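Local coordinates for protein polysaccharide deacetylase (PDB 2J13) that probably removes N-acetyl groups from bacterial cell-wall peptidoglycan, as a zinc-binding carbohydrate esterase of family 4, at residues 16-21 against 34-39; 42-47 against 162-167; 60-65 against 207-212; 64-69 against 90-95. All coordinates share one frame; numbering follows the deposited sequence. Where two conformers were deposited one is given.

Interaction 1. Residues 16-21 against 34-39; sequences TPHNWG and GKLYTD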
loop_
_atom_site.group_PDB
_atom_site.type_symbol
_atom_site.label_atom_id
_atom_site.label_comp_id
_atom_site.label_asym_id
_atom_site.label_seq_id
_atom_site.Cartn_x
_atom_site.Cartn_y
_atom_site.Cartn_z
ATOM N N THR A 16 2.966 21.395 -7.311
ATOM C CA THR A 16 2.547 20.880 -8.604
ATOM C C THR A 16 2.263 19.386 -8.449
ATOM O O THR A 16 3.083 18.678 -7.883
ATOM C CB THR A 16 3.592 21.118 -9.698
ATOM O OG1 THR A 16 3.808 22.526 -9.827
ATOM C CG2 THR A 16 3.100 20.581 -11.034
ATOM N N PRO A 17 1.078 18.948 -8.895
ATOM C CA PRO A 17 0.706 17.533 -8.781
ATOM C C PRO A 17 1.355 16.615 -9.799
ATOM O O PRO A 17 1.570 16.991 -10.974
ATOM C CB PRO A 17 -0.812 17.551 -8.997
ATOM C CG PRO A 17 -1.099 18.783 -9.723
ATOM C CD PRO A 17 -0.041 19.760 -9.424
ATOM N N HIS A 18 1.652 15.401 -9.359
ATOM C CA HIS A 18 2.164 14.370 -10.222
ATOM C C HIS A 18 1.289 13.156 -9.994
ATOM O O HIS A 18 0.753 13.004 -8.883
ATOM C CB HIS A 18 3.593 14.055 -9.820
ATOM C CG HIS A 18 4.527 15.229 -9.899
ATOM N ND1 HIS A 18 4.849 15.851 -11.089
ATOM C CD2 HIS A 18 5.243 15.863 -8.940
ATOM C CE1 HIS A 18 5.703 16.834 -10.854
ATOM N NE2 HIS A 18 5.962 16.861 -9.558
ATOM N N ASN A 19 1.103 12.336 -11.029
ATOM C CA ASN A 19 0.405 11.054 -10.918
ATOM C C ASN A 19 1.470 9.960 -10.964
ATOM O O ASN A 19 2.269 9.877 -11.915
ATOM C CB ASN A 19 -0.596 10.836 -12.062
ATOM C CG ASN A 19 -1.641 11.920 -12.156
ATOM O OD1 ASN A 19 -1.970 12.572 -11.178
ATOM N ND2 ASN A 19 -2.163 12.137 -13.365
ATOM N N TRP A 20 1.500 9.099 -9.956
ATOM C CA TRP A 20 2.506 8.040 -9.955
ATOM C C TRP A 20 2.295 7.087 -11.113
ATOM O O TRP A 20 1.177 6.676 -11.378
ATOM C CB TRP A 20 2.487 7.235 -8.649
ATOM C CG TRP A 20 3.527 6.229 -8.674
ATOM C CD1 TRP A 20 3.371 4.908 -8.926
ATOM C CD2 TRP A 20 4.932 6.441 -8.485
ATOM N NE1 TRP A 20 4.576 4.293 -8.893
ATOM C CE2 TRP A 20 5.557 5.206 -8.647
ATOM C CE3 TRP A 20 5.719 7.564 -8.219
ATOM C CZ2 TRP A 20 6.931 5.043 -8.504
ATOM C CZ3 TRP A 20 7.083 7.401 -8.076
ATOM C CH2 TRP A 20 7.674 6.140 -8.236
ATOM N N GLY A 21 3.403 6.744 -11.765
ATOM C CA GLY A 21 3.459 5.761 -12.856
ATOM C C GLY A 21 4.921 5.363 -13.031
ATOM O O GLY A 21 5.834 6.093 -12.573
ATOM N N GLY A 34 11.987 7.641 -13.425
ATOM C CA GLY A 34 12.499 8.930 -13.886
ATOM C C GLY A 34 13.214 9.649 -12.765
ATOM O O GLY A 34 13.001 9.353 -11.591
ATOM N N LYS A 35 14.064 10.604 -13.128
ATOM C CA LYS A 35 14.929 11.279 -12.164
ATOM C C LYS A 35 14.119 12.126 -11.181
ATOM O O LYS A 35 14.399 12.136 -9.989
ATOM C CB LYS A 35 15.948 12.165 -12.891
ATOM N N LEU A 36 13.124 12.838 -11.703
ATOM C CA LEU A 36 12.315 13.736 -10.899
ATOM C C LEU A 36 11.635 12.958 -9.778
ATOM O O LEU A 36 11.810 13.267 -8.593
ATOM C CB LEU A 36 11.268 14.444 -11.770
ATOM C CG LEU A 36 10.343 15.431 -11.042
ATOM C CD1 LEU A 36 11.154 16.507 -10.323
ATOM C CD2 LEU A 36 9.308 16.056 -11.986
ATOM N N TYR A 37 10.888 11.930 -10.169
ATOM C CA TYR A 37 10.145 11.114 -9.204
ATOM C C TYR A 37 11.094 10.409 -8.254
ATOM O O TYR A 37 10.931 10.465 -7.037
ATOM C CB TYR A 37 9.268 10.098 -9.929
ATOM C CG TYR A 37 8.007 10.637 -10.577
ATOM C CD1 TYR A 37 7.794 12.006 -10.774
ATOM C CD2 TYR A 37 7.028 9.755 -11.018
ATOM C CE1 TYR A 37 6.633 12.476 -11.398
ATOM C CE2 TYR A 37 5.867 10.207 -11.623
ATOM C CZ TYR A 37 5.672 11.568 -11.819
ATOM O OH TYR A 37 4.509 11.984 -12.437
ATOM N N THR A 38 12.095 9.740 -8.803
ATOM C CA THR A 38 13.118 9.084 -7.988
ATOM C C THR A 38 13.663 9.977 -6.878
ATOM O O THR A 38 13.653 9.578 -5.710
ATOM C CB THR A 38 14.303 8.586 -8.868
ATOM O OG1 THR A 38 13.778 7.776 -9.925
ATOM C CG2 THR A 38 15.300 7.771 -8.050
ATOM N N ASP A 39 14.129 11.182 -7.211
ATOM C CA ASP A 39 14.687 12.026 -6.156
ATOM C C ASP A 39 13.601 12.650 -5.261
ATOM O O ASP A 39 13.859 12.871 -4.083
ATOM C CB ASP A 39 15.658 13.089 -6.662
ATOM C CG ASP A 39 16.771 13.398 -5.639
ATOM O OD1 ASP A 39 16.846 12.718 -4.576
ATOM O OD2 ASP A 39 17.573 14.331 -5.885
HETATM O O HOH W 1 1.916 13.346 -13.551
#
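Y37 carries this contact, reaching from the first turn of helix 35-43 to the strand at 18-19 and the residues after it. Its CG lies anti to the carbonyl carbon, which points the ring at the backbone of residues 18-21. CB comes first and meets the indole of W20, 3.9 Å from CZ3. The CD2 side of the ring slides past the same indole, with CD2 of Y37 3.8 Å from W20 CZ3. The two ring planes differ by only 24°, but they are slid apart and barely overlap. The CE1 side turns to H18: CE1 of Y37 is 3.8 Å from H18 CG. Here the planes stand at 60°, an offset edge-to-face pair with the edge of Y37 toward the face of H18. CD2 of L36 touches H18 CE1, 3.9 Å away. At the tip, OH of Y37 lies 3.5 Å from H18 CB. The same OH of Y37 is 3.1 Å from the carbonyl O of N19, which sits at the ring edge. A water lies 3.1 Å from OH of Y37 and accepts a bond from the N of N19. F158, on the partner strand 157-158, extends the aromatic cluster against H18, W20 and Y37, and W20 NE1 is held by the carbonyl O of W176. The contact therefore combines aromatic packing along the ring with a polar tip set beside the strand backbone and a water bound to it.

Interaction 2. Residues 42-47 against 162-167; sequences QKNGGF and TLALTK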
loop_
_atom_site.group_PDB
_atom_site.type_symbol
_atom_site.label_atom_id
_atom_site.label_comp_id
_atom_site.label_asym_id
_atom_site.label_seq_id
_atom_site.Cartn_x
_atom_site.Cartn_y
_atom_site.Cartn_z
ATOM N N GLN A 42 13.095 9.751 -2.847
ATOM C CA GLN A 42 14.298 9.588 -2.057
ATOM C C GLN A 42 14.432 10.610 -0.902
ATOM O O GLN A 42 14.707 10.230 0.236
ATOM C CB GLN A 42 15.504 9.677 -3.005
ATOM C CG GLN A 42 16.859 9.530 -2.358
ATOM C CD GLN A 42 17.997 9.830 -3.339
ATOM O OE1 GLN A 42 17.786 9.930 -4.561
ATOM N NE2 GLN A 42 19.211 9.985 -2.803
ATOM N N LYS A 43 14.218 11.890 -1.193
ATOM C CA LYS A 43 14.390 12.951 -0.188
ATOM C C LYS A 43 13.196 13.092 0.771
ATOM O O LYS A 43 13.295 13.771 1.803
ATOM C CB LYS A 43 14.602 14.316 -0.847
ATOM C CG LYS A 43 15.616 14.392 -1.996
ATOM C CD LYS A 43 15.703 15.848 -2.483
ATOM C CE LYS A 43 15.656 16.003 -3.999
ATOM N NZ LYS A 43 14.343 15.663 -4.631
ATOM N N ASN A 44 12.069 12.467 0.434
ATOM C CA ASN A 44 10.828 12.671 1.188
ATOM C C ASN A 44 10.160 11.371 1.623
ATOM O O ASN A 44 8.940 11.280 1.578
ATOM C CB ASN A 44 9.862 13.495 0.351
ATOM C CG ASN A 44 10.414 14.859 -0.017
ATOM O OD1 ASN A 44 10.449 15.763 0.819
ATOM N ND2 ASN A 44 10.806 15.030 -1.277
ATOM N N GLY A 45 10.967 10.388 2.019
ATOM C CA GLY A 45 10.504 9.226 2.749
ATOM C C GLY A 45 9.656 8.295 1.908
ATOM O O GLY A 45 8.735 7.640 2.425
ATOM N N GLY A 46 9.929 8.246 0.607
ATOM C CA GLY A 46 9.090 7.446 -0.308
ATOM C C GLY A 46 9.886 6.306 -0.905
ATOM O O GLY A 46 11.139 6.330 -0.956
ATOM N N PHE A 47 9.175 5.262 -1.294
ATOM C CA PHE A 47 9.794 4.179 -2.069
ATOM C C PHE A 47 8.770 3.529 -2.960
ATOM O O PHE A 47 7.564 3.643 -2.726
ATOM C CB PHE A 47 10.543 3.182 -1.174
ATOM C CG PHE A 47 9.723 2.535 -0.106
ATOM C CD1 PHE A 47 8.971 1.405 -0.372
ATOM C CD2 PHE A 47 9.753 3.010 1.198
ATOM C CE1 PHE A 47 8.238 0.799 0.633
ATOM C CE2 PHE A 47 9.007 2.399 2.196
ATOM C CZ PHE A 47 8.253 1.295 1.920
ATOM N N THR A 162 3.062 17.266 -0.387
ATOM C CA THR A 162 2.281 16.171 0.245
ATOM C C THR A 162 3.204 15.039 0.717
ATOM O O THR A 162 2.971 14.434 1.768
ATOM C CB THR A 162 1.145 15.640 -0.654
ATOM O OG1 THR A 162 1.676 14.976 -1.809
ATOM C CG2 THR A 162 0.194 16.732 -1.093
ATOM N N LEU A 163 4.241 14.721 -0.066
ATOM C CA LEU A 163 5.265 13.778 0.348
ATOM C C LEU A 163 5.943 14.222 1.619
ATOM O O LEU A 163 6.063 13.468 2.579
ATOM C CB LEU A 163 6.305 13.592 -0.776
ATOM C CG LEU A 163 5.811 12.972 -2.052
ATOM C CD1 LEU A 163 6.916 13.012 -3.140
ATOM C CD2 LEU A 163 5.308 11.510 -1.824
ATOM N N ALA A 164 6.362 15.482 1.667
ATOM C CA ALA A 164 7.072 15.985 2.826
ATOM C C ALA A 164 6.176 16.054 4.088
ATOM O O ALA A 164 6.621 15.726 5.159
ATOM C CB ALA A 164 7.710 17.353 2.512
ATOM N N LEU A 165 4.922 16.455 3.928
ATOM C CA LEU A 165 3.972 16.522 5.057
ATOM C C LEU A 165 3.681 15.131 5.601
ATOM O O LEU A 165 3.609 14.921 6.821
ATOM C CB LEU A 165 2.672 17.194 4.630
ATOM C CG LEU A 165 2.721 18.674 4.226
ATOM C CD1 LEU A 165 1.358 19.112 3.745
ATOM C CD2 LEU A 165 3.221 19.549 5.363
ATOM N N THR A 166 3.547 14.172 4.700
ATOM C CA THR A 166 3.315 12.773 5.101
ATOM C C THR A 166 4.502 12.214 5.901
ATOM O O THR A 166 4.306 11.617 6.945
ATOM C CB THR A 166 2.998 11.930 3.839
ATOM O OG1 THR A 166 1.819 12.488 3.202
ATOM C CG2 THR A 166 2.786 10.412 4.194
ATOM N N LYS A 167 5.731 12.411 5.424
ATOM C CA LYS A 167 6.932 12.012 6.146
ATOM C C LYS A 167 7.051 12.691 7.511
ATOM O O LYS A 167 7.421 12.060 8.497
ATOM C CB LYS A 167 8.183 12.333 5.318
ATOM C CG LYS A 167 9.508 12.078 5.998
ATOM C CD LYS A 167 10.637 12.517 5.054
ATOM C CE LYS A 167 11.966 12.744 5.740
ATOM N NZ LYS A 167 12.985 13.165 4.691
HETATM O O HOH W 2 13.590 10.573 3.027
HETATM O O HOH W 3 11.041 15.788 3.585
#
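K167 has its CG anti to the backbone N (chi1 175°) and runs extended from there to NZ, so the chain spans the gap between helix 160-168 and the turn after helix 35-43. N44 has its CG beside its own backbone N (chi1 -60°), which places CB against L163 and OD1 against A164. At the tip of the lysine, NZ of K167 donates to the carbonyl O of K43 at 3.0 Å, meeting it from above the carbonyl plane. K43 is at the C-terminal end of its helix, where positive charge probably suits the helix dipole. The alkyl part of the lysine lies along the turn, with K167 CD 3.6 Å from N44 C. A water ties the ends together. It accepts from the N of G45 at 2.8 Å and from K167 NZ at 3.1 Å, and donates to the O of Q42. A second water donates to N44 OD1 and has only a weak bond to K167 NZ. CB of N44 is 3.7 Å from CB of L163, and OD1 of N44 is 3.6 Å from CB of A164. The amide nitrogen of N44 points back to its own helix and donates to L40 O. G45 has a positive phi (70°) and lies against the lysine, its N 3.7 Å from K167 CD. N173 ND2 bonds L163 O and, weakly, N44 O, so it joins both segments. The turn thus leads from helix 35-43 into strand 46-47, which runs parallel to 172-174 at the edge of a three-stranded sheet.

Interaction 3. Residues 60-65 against 207-212; sequences TFDNGY and ILLLHA. With ZN (zinc ion), chain C.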
loop_
_atom_site.group_PDB
_atom_site.type_symbol
_atom_site.label_atom_id
_atom_site.label_comp_id
_atom_site.label_asym_id
_atom_site.label_seq_id
_atom_site.Cartn_x
_atom_site.Cartn_y
_atom_site.Cartn_z
ATOM N N THR A 60 0.880 -5.914 -2.321
ATOM C CA THR A 60 0.024 -4.929 -1.682
ATOM C C THR A 60 -1.300 -4.842 -2.416
ATOM O O THR A 60 -1.386 -5.211 -3.589
ATOM C CB THR A 60 0.667 -3.534 -1.646
ATOM O OG1 THR A 60 0.697 -2.971 -2.967
ATOM C CG2 THR A 60 2.058 -3.572 -1.035
ATOM N N PHE A 61 -2.308 -4.379 -1.688
ATOM C CA PHE A 61 -3.668 -4.148 -2.196
ATOM C C PHE A 61 -4.133 -2.802 -1.658
ATOM O O PHE A 61 -3.778 -2.427 -0.534
ATOM C CB PHE A 61 -4.653 -5.217 -1.716
ATOM C CG PHE A 61 -4.324 -6.613 -2.177
ATOM C CD1 PHE A 61 -3.455 -7.392 -1.472
ATOM C CD2 PHE A 61 -4.918 -7.144 -3.312
ATOM C CE1 PHE A 61 -3.164 -8.707 -1.908
ATOM C CE2 PHE A 61 -4.615 -8.425 -3.720
ATOM C CZ PHE A 61 -3.703 -9.157 -3.036
ATOM N N ASP A 62 -4.970 -2.108 -2.443
ATOM C CA ASP A 62 -5.672 -0.917 -1.956
ATOM C C ASP A 62 -7.158 -1.236 -1.770
ATOM O O ASP A 62 -7.800 -1.852 -2.637
ATOM C CB ASP A 62 -5.508 0.270 -2.905
ATOM C CG ASP A 62 -4.100 0.753 -3.006
ATOM O OD1 ASP A 62 -3.251 0.282 -2.221
ATOM O OD2 ASP A 62 -3.806 1.557 -3.951
ATOM N N ASN A 63 -7.701 -0.798 -0.639
ATOM C CA ASN A 63 -9.019 -1.150 -0.203
ATOM C C ASN A 63 -9.816 0.083 0.145
ATOM O O ASN A 63 -9.948 0.459 1.291
ATOM C CB ASN A 63 -8.935 -2.076 0.990
ATOM C CG ASN A 63 -8.195 -3.329 0.675
ATOM O OD1 ASN A 63 -8.802 -4.375 0.521
ATOM N ND2 ASN A 63 -6.881 -3.239 0.560
ATOM N N GLY A 64 -10.283 0.738 -0.907
ATOM C CA GLY A 64 -11.248 1.817 -0.784
ATOM C C GLY A 64 -12.648 1.367 -1.145
ATOM O O GLY A 64 -13.598 2.107 -0.919
ATOM N N TYR A 65 -12.768 0.202 -1.777
ATOM C CA TYR A 65 -14.061 -0.358 -2.132
ATOM C C TYR A 65 -14.028 -1.867 -1.883
ATOM O O TYR A 65 -12.963 -2.504 -2.022
ATOM C CB TYR A 65 -14.346 -0.050 -3.597
ATOM C CG TYR A 65 -15.712 -0.449 -4.074
ATOM C CD1 TYR A 65 -16.813 0.368 -3.848
ATOM C CD2 TYR A 65 -15.904 -1.638 -4.781
ATOM C CE1 TYR A 65 -18.072 0.010 -4.304
ATOM C CE2 TYR A 65 -17.160 -2.009 -5.233
ATOM C CZ TYR A 65 -18.238 -1.183 -4.992
ATOM O OH TYR A 65 -19.484 -1.543 -5.443
ATOM N N ILE A 207 7.345 -4.073 -5.999
ATOM C CA ILE A 207 6.180 -3.857 -5.142
ATOM C C ILE A 207 4.937 -3.941 -6.051
ATOM O O ILE A 207 4.747 -3.109 -6.950
ATOM C CB ILE A 207 6.203 -2.502 -4.366
ATOM C CG1 ILE A 207 7.441 -2.409 -3.494
ATOM C CG2 ILE A 207 4.842 -2.355 -3.578
ATOM C CD1 ILE A 207 7.591 -1.101 -2.695
ATOM N N LEU A 208 4.126 -4.979 -5.850
ATOM C CA LEU A 208 2.973 -5.243 -6.682
ATOM C C LEU A 208 1.746 -4.631 -6.069
ATOM O O LEU A 208 1.540 -4.717 -4.852
ATOM C CB LEU A 208 2.733 -6.750 -6.841
ATOM C CG LEU A 208 3.953 -7.568 -7.229
ATOM C CD1 LEU A 208 3.533 -9.018 -7.428
ATOM C CD2 LEU A 208 4.569 -6.967 -8.482
ATOM N N LEU A 209 0.927 -4.024 -6.917
ATOM C CA LEU A 209 -0.384 -3.566 -6.493
ATOM C C LEU A 209 -1.397 -4.436 -7.255
ATOM O O LEU A 209 -1.536 -4.321 -8.485
ATOM C CB LEU A 209 -0.540 -2.076 -6.798
ATOM C CG LEU A 209 -1.937 -1.510 -6.692
ATOM C CD1 LEU A 209 -2.681 -1.961 -5.404
ATOM C CD2 LEU A 209 -1.912 0.040 -6.784
ATOM N N LEU A 210 -2.003 -5.390 -6.564
ATOM C CA LEU A 210 -2.949 -6.312 -7.167
ATOM C C LEU A 210 -4.365 -5.960 -6.698
ATOM O O LEU A 210 -4.553 -4.980 -5.973
ATOM C CB LEU A 210 -2.593 -7.768 -6.857
ATOM C CG LEU A 210 -1.229 -8.239 -7.430
ATOM C CD1 LEU A 210 -1.052 -9.795 -7.271
ATOM C CD2 LEU A 210 -1.011 -7.888 -8.864
ATOM N N HIS A 211 -5.356 -6.736 -7.153
ATOM C CA HIS A 211 -6.769 -6.411 -6.960
ATOM C C HIS A 211 -7.642 -7.589 -6.557
ATOM O O HIS A 211 -7.245 -8.746 -6.696
ATOM C CB HIS A 211 -7.320 -5.746 -8.249
ATOM C CG HIS A 211 -6.646 -4.455 -8.587
ATOM N ND1 HIS A 211 -5.492 -4.378 -9.330
ATOM C CD2 HIS A 211 -6.952 -3.189 -8.235
ATOM C CE1 HIS A 211 -5.120 -3.111 -9.429
ATOM N NE2 HIS A 211 -5.990 -2.376 -8.761
ATOM N N ALA A 212 -8.824 -7.272 -6.046
ATOM C CA ALA A 212 -9.797 -8.238 -5.561
ATOM C C ALA A 212 -11.159 -7.853 -6.141
ATOM O O ALA A 212 -12.117 -7.617 -5.398
ATOM C CB ALA A 212 -9.839 -8.236 -4.036
HETATM ZN ZN ZN C . -6.088 -0.361 -8.553
HETATM O O HOH W 4 -6.095 -3.133 -4.935
HETATM O O HOH W 5 -6.205 -0.194 -6.548
#
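T60 grips the carbonyl O of L208 twice. Its OG1 donates at 2.7 Å to L208 O, and its backbone N donates at 2.9 Å to the same L208 O. With chi1 at 71°, OG1 sits between the backbone N and the carbonyl carbon, where it can reach this oxygen. In return L210 N donates to T60 O at 3.0 Å, nearly straight (167°). This is a parallel pairing. R152 bonds both T60 OG1 and D62 OD1, the latter as a salt bridge. A water bridges the separating strands, accepting from D62 N and donating to L210 O at 2.6 Å. H211 points away from strand 56-63 and binds a zinc ion through NE2 at 2.0 Å, beside a water; its ND1 donates to F180 O. D62 OD2 rests 3.7 Å from L209 CD2. T60-G64 corresponds to the family's T-F-D-D-G motif, with N63 at the second Asp, and L209-H211 resembles its L-x-H motif, so this is probably the active-site region. On the other side of the sheet, F61 CE2 packs 3.8 Å from L210 CB. Helix 70-80 touches F61 through I73. Strand 84-88 pairs with 56-63, and strand 178-179 pairs with 207-210.

Interaction 4. Residues 64-69 against 90-95; sequences GYENGY and GHYIKT. With ZN (zinc ion), chain E.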
loop_
_atom_site.group_PDB
_atom_site.type_symbol
_atom_site.label_atom_id
_atom_site.label_comp_id
_atom_site.label_asym_id
_atom_site.label_seq_id
_atom_site.Cartn_x
_atom_site.Cartn_y
_atom_site.Cartn_z
ATOM N N GLY A 64 -10.283 0.738 -0.907
ATOM C CA GLY A 64 -11.248 1.817 -0.784
ATOM C C GLY A 64 -12.648 1.367 -1.145
ATOM O O GLY A 64 -13.598 2.107 -0.919
ATOM N N TYR A 65 -12.768 0.202 -1.777
ATOM C CA TYR A 65 -14.061 -0.358 -2.132
ATOM C C TYR A 65 -14.028 -1.867 -1.883
ATOM O O TYR A 65 -12.963 -2.504 -2.022
ATOM C CB TYR A 65 -14.346 -0.050 -3.597
ATOM C CG TYR A 65 -15.712 -0.449 -4.074
ATOM C CD1 TYR A 65 -16.813 0.368 -3.848
ATOM C CD2 TYR A 65 -15.904 -1.638 -4.781
ATOM C CE1 TYR A 65 -18.072 0.010 -4.304
ATOM C CE2 TYR A 65 -17.160 -2.009 -5.233
ATOM C CZ TYR A 65 -18.238 -1.183 -4.992
ATOM O OH TYR A 65 -19.484 -1.543 -5.443
ATOM N N GLU A 66 -15.158 -2.442 -1.488
ATOM C CA GLU A 66 -15.249 -3.903 -1.332
ATOM C C GLU A 66 -16.120 -4.484 -2.431
ATOM O O GLU A 66 -17.325 -4.262 -2.450
ATOM C CB GLU A 66 -15.811 -4.322 0.026
ATOM C CG GLU A 66 -15.940 -5.858 0.260
ATOM C CD GLU A 66 -14.645 -6.621 0.052
ATOM O OE1 GLU A 66 -13.553 -6.073 0.391
ATOM O OE2 GLU A 66 -14.723 -7.786 -0.443
ATOM N N ASN A 67 -15.503 -5.274 -3.301
ATOM C CA ASN A 67 -16.184 -5.902 -4.419
ATOM C C ASN A 67 -16.765 -7.260 -4.066
ATOM O O ASN A 67 -17.535 -7.819 -4.843
ATOM C CB ASN A 67 -15.221 -6.060 -5.585
ATOM C CG ASN A 67 -14.924 -4.752 -6.290
ATOM O OD1 ASN A 67 -13.920 -4.090 -6.017
ATOM N ND2 ASN A 67 -15.782 -4.398 -7.239
ATOM N N GLY A 68 -16.392 -7.784 -2.903
ATOM C CA GLY A 68 -16.922 -9.050 -2.372
ATOM C C GLY A 68 -15.952 -10.224 -2.460
ATOM O O GLY A 68 -16.321 -11.389 -2.174
ATOM N N TYR A 69 -14.703 -9.949 -2.822
ATOM C CA TYR A 69 -13.707 -11.028 -2.983
ATOM C C TYR A 69 -12.503 -10.927 -2.039
ATOM O O TYR A 69 -11.591 -11.742 -2.105
ATOM C CB TYR A 69 -13.272 -11.063 -4.447
ATOM C CG TYR A 69 -14.472 -11.231 -5.337
ATOM C CD1 TYR A 69 -15.143 -12.442 -5.370
ATOM C CD2 TYR A 69 -14.976 -10.168 -6.083
ATOM C CE1 TYR A 69 -16.272 -12.614 -6.136
ATOM C CE2 TYR A 69 -16.133 -10.336 -6.880
ATOM C CZ TYR A 69 -16.757 -11.569 -6.891
ATOM O OH TYR A 69 -17.888 -11.811 -7.647
ATOM N N GLY A 90 -11.148 5.111 5.262
ATOM C CA GLY A 90 -12.155 5.187 6.340
ATOM C C GLY A 90 -13.482 4.529 6.004
ATOM O O GLY A 90 -14.083 3.866 6.870
ATOM N N HIS A 91 -13.941 4.665 4.761
ATOM C CA HIS A 91 -15.165 4.019 4.309
ATOM C C HIS A 91 -15.028 2.517 4.411
ATOM O O HIS A 91 -15.918 1.818 4.873
ATOM C CB HIS A 91 -15.473 4.400 2.857
ATOM C CG HIS A 91 -16.656 3.684 2.263
ATOM N ND1 HIS A 91 -17.962 4.049 2.527
ATOM C CD2 HIS A 91 -16.726 2.645 1.398
ATOM C CE1 HIS A 91 -18.783 3.257 1.862
ATOM N NE2 HIS A 91 -18.062 2.398 1.167
ATOM N N TYR A 92 -13.867 2.019 4.017
ATOM C CA TYR A 92 -13.618 0.595 4.108
ATOM C C TYR A 92 -13.625 0.138 5.574
ATOM O O TYR A 92 -14.294 -0.837 5.915
ATOM C CB TYR A 92 -12.293 0.247 3.432
ATOM C CG TYR A 92 -12.184 -1.224 3.139
ATOM C CD1 TYR A 92 -11.671 -2.082 4.079
ATOM C CD2 TYR A 92 -12.608 -1.741 1.940
ATOM C CE1 TYR A 92 -11.598 -3.432 3.841
ATOM C CE2 TYR A 92 -12.553 -3.093 1.689
ATOM C CZ TYR A 92 -12.023 -3.928 2.645
ATOM O OH TYR A 92 -11.956 -5.285 2.449
ATOM N N ILE A 93 -12.893 0.833 6.453
ATOM C CA ILE A 93 -12.847 0.472 7.879
ATOM C C ILE A 93 -14.248 0.432 8.502
ATOM O O ILE A 93 -14.583 -0.517 9.220
ATOM C CB ILE A 93 -11.977 1.447 8.716
ATOM C CG1 ILE A 93 -10.493 1.349 8.344
ATOM C CG2 ILE A 93 -12.109 1.144 10.222
ATOM C CD1 ILE A 93 -9.644 2.556 8.850
ATOM N N LYS A 94 -15.055 1.446 8.222
ATOM C CA LYS A 94 -16.385 1.549 8.850
ATOM C C LYS A 94 -17.339 0.462 8.351
ATOM O O LYS A 94 -18.222 0.001 9.110
ATOM C CB LYS A 94 -16.977 2.926 8.580
ATOM C CG LYS A 94 -16.211 4.074 9.243
ATOM C CD LYS A 94 -16.463 4.233 10.748
ATOM C CE LYS A 94 -17.840 4.796 11.019
ATOM N NZ LYS A 94 -18.053 5.157 12.450
ATOM N N THR A 95 -17.197 0.076 7.087
ATOM C CA THR A 95 -18.140 -0.838 6.437
ATOM C C THR A 95 -17.677 -2.291 6.375
ATOM O O THR A 95 -18.483 -3.176 6.045
ATOM C CB THR A 95 -18.516 -0.358 5.025
ATOM O OG1 THR A 95 -17.366 -0.338 4.146
ATOM C CG2 THR A 95 -19.171 1.037 5.088
HETATM ZN ZN ZN E . -18.578 5.564 3.396
HETATM O O HOH W 6 -19.387 5.230 5.530
#
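Residues 64-69, the connection from strand 56-63 to helix 70-80, pass beside the short helix 90-95 that follows strand 84-88, with the closest CA atoms, those of G64 and Y92, 5.6 Å apart. Y92 leaves the helix with CG anti to the backbone N (chi1 -163°) and lays its ring edge along the loop. CE2 of Y92 is 3.8 Å from the carbonyl O of Y65, near the ring plane. The same CE2 of Y92 lies 3.9 Å from CB of E66. E66 also starts anti to its backbone N, then bends at chi2 (55°), which brings its carboxylate to the tip of the tyrosine. OH of Y92 donates to OE1 of E66 at 2.7 Å. The carboxylate and ring planes are 61° apart, and the bond meets OE1 from above the carboxylate plane. OE1 also bonds T70 OG1, at the start of helix 70-80. The other oxygen of E66, OE2, takes the backbone N of G68 at 3.0 Å. H91 lies one residue earlier in the helix. Its CD2 passes 3.9 Å from the O of G64, and ND1 of H91 binds a zinc ion at 1.9 Å, with a water as a further ligand. CG2 of T95 lies over one face of the imidazole, toward its rim. The donors at both oxygens of E66, and the nearby helix start, would probably favour a charged glutamate. Its bonds to Y92 and T70 tie the loop to helices 90-95 and 70-80, while the exposed H91 holds its metal on the outer surface.

From the N terminus, interaction 1 closes first, a short loop from 16-21 to 34-39. It packs strand 18-19 on helix 35-43. Interaction 2 opens just after it, on the same helix, and closes a long loop by holding the turn after that helix to helix 160-168. Interaction 3 opens inside that loop and closes beyond it, at strand 207-210, so the two cross; F47 CD1 touches I207 CD1 between them. Interaction 3 joins two strands of the central parallel sheet. Interaction 4 is nested inside the loop of interaction 2 and shares G64 and Y65 with interaction 3. It ties the loop after strand 56-63 to helix 90-95.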